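Local structure of lipid-transfer protein (Thermomonospora curvata, 6OK1) at residues G323-E326 and P332-T335. The protein is a lipid-transfer protein of the thiolase superfamily, with N- and C-terminal thiolase-type domains, whose precise function is not known. Numbering follows the deposited sequence.
Sequences GNLE and PCNT
Cys333 N donates a hydrogen bond to Leu325 O over 3.1 Å. The bond is bent, 139° at the hydrogen, and the amide N stands 34° out of the carbonyl plane. The same oxygen takes a CH···O contact from Pro332, whose CA lies 3.6 Å from Leu325 O; Pro332 CA also stands 3.5 Å from Glu326 O, so two successive carbonyls converge on one CH. The apolar part is small: Leu325 CB and CD2 both lie 3.8 Å from Cys333 CB, the leucine CG being anti to its own carbonyl carbon (chi1 -58°). A type I turn from Gly323 to Glu326, closed by Glu326 N to Gly323 O at 3.2 Å, places Leu325 O, while the extended backbone of Glu326 aims the next carbonyl. Gly323, with positive phi, ends helix 316-321 in a Schellman motif. Asn324 ND2 hydrogen-bonds to Phe319 O, and Glu326 OE1 forms a salt bridge with Lys179. The contact draws together the two ends of residues 327-331 within the connection between helices 316-321 and 338-341: Leu325 packs on Phe319 and Ile320 of the first helix, and backbone hydrogen bonds of Pro332 and Asn334 with Ala291 tie residues 332-335 to strand 290-292, outermost in the sheet of this chain.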
loop_
_atom_site.group_PDB
_atom_site.type_symbol
_atom_site.label_atom_id
_atom_site.label_comp_id
_atom_site.label_asym_id
_atom_site.label_seq_id
_atom_site.Cartn_x
_atom_site.Cartn_y
_atom_site.Cartn_z
ATOM N N GLY A 323 29.488 9.205 25.254
ATOM C CA GLY A 323 28.382 9.984 25.784
ATOM C C GLY A 323 27.687 10.896 24.801
ATOM O O GLY A 323 26.970 11.815 25.223
ATOM N N ASN A 324 27.872 10.675 23.498
ATOM C CA ASN A 324 27.387 11.622 22.508
ATOM C C ASN A 324 25.886 11.531 22.307
ATOM O O ASN A 324 25.299 12.462 21.745
ATOM C CB ASN A 324 28.080 11.411 21.160
ATOM C CG ASN A 324 29.483 11.954 21.128
ATOM O OD1 ASN A 324 29.685 13.158 21.059
ATOM N ND2 ASN A 324 30.457 11.064 21.153
ATOM N N LEU A 325 25.253 10.442 22.730
ATOM C CA LEU A 325 23.803 10.347 22.597
ATOM C C LEU A 325 23.061 10.996 23.752
ATOM O O LEU A 325 21.827 11.068 23.713
ATOM C CB LEU A 325 23.364 8.885 22.492
ATOM C CG LEU A 325 23.964 8.080 21.340
ATOM C CD1 LEU A 325 23.306 6.721 21.239
ATOM C CD2 LEU A 325 23.870 8.825 20.017
ATOM N N GLU A 326 23.774 11.441 24.780
ATOM C CA GLU A 326 23.165 12.040 25.954
ATOM C C GLU A 326 22.675 13.451 25.641
ATOM O O GLU A 326 23.131 14.094 24.692
ATOM C CB GLU A 326 24.172 12.101 27.107
ATOM C CG GLU A 326 24.761 10.760 27.513
ATOM C CD GLU A 326 23.836 9.931 28.389
ATOM O OE1 GLU A 326 22.882 10.498 28.960
ATOM O OE2 GLU A 326 24.083 8.716 28.518
ATOM N N PRO A 332 22.295 14.482 20.941
ATOM C CA PRO A 332 21.188 14.019 21.780
ATOM C C PRO A 332 20.249 13.152 20.967
ATOM O O PRO A 332 19.827 13.528 19.873
ATOM C CB PRO A 332 20.507 15.319 22.220
ATOM C CG PRO A 332 21.570 16.345 22.160
ATOM C CD PRO A 332 22.478 15.946 21.026
ATOM N N CYS A 333 19.928 11.983 21.507
ATOM C CA CYS A 333 19.269 10.949 20.726
ATOM C C CYS A 333 18.059 10.409 21.461
ATOM O O CYS A 333 18.117 10.127 22.663
ATOM C CB CYS A 333 20.258 9.836 20.434
ATOM S SG CYS A 333 19.597 8.490 19.385
ATOM N N ASN A 334 16.974 10.219 20.716
ATOM C CA ASN A 334 15.792 9.537 21.224
ATOM C C ASN A 334 15.365 10.128 22.565
ATOM O O ASN A 334 15.143 9.417 23.554
ATOM C CB ASN A 334 16.044 8.036 21.316
ATOM C CG ASN A 334 16.156 7.383 19.942
ATOM O OD1 ASN A 334 15.837 8.019 18.937
ATOM N ND2 ASN A 334 16.570 6.120 19.890
ATOM N N THR A 335 15.209 11.458 22.562
ATOM C CA THR A 335 14.847 12.215 23.752
ATOM C C THR A 335 13.462 11.864 24.301
ATOM O O THR A 335 13.159 12.207 25.446
ATOM C CB THR A 335 14.939 13.705 23.425
ATOM O OG1 THR A 335 14.408 13.955 22.118
ATOM C CG2 THR A 335 16.401 14.123 23.437
#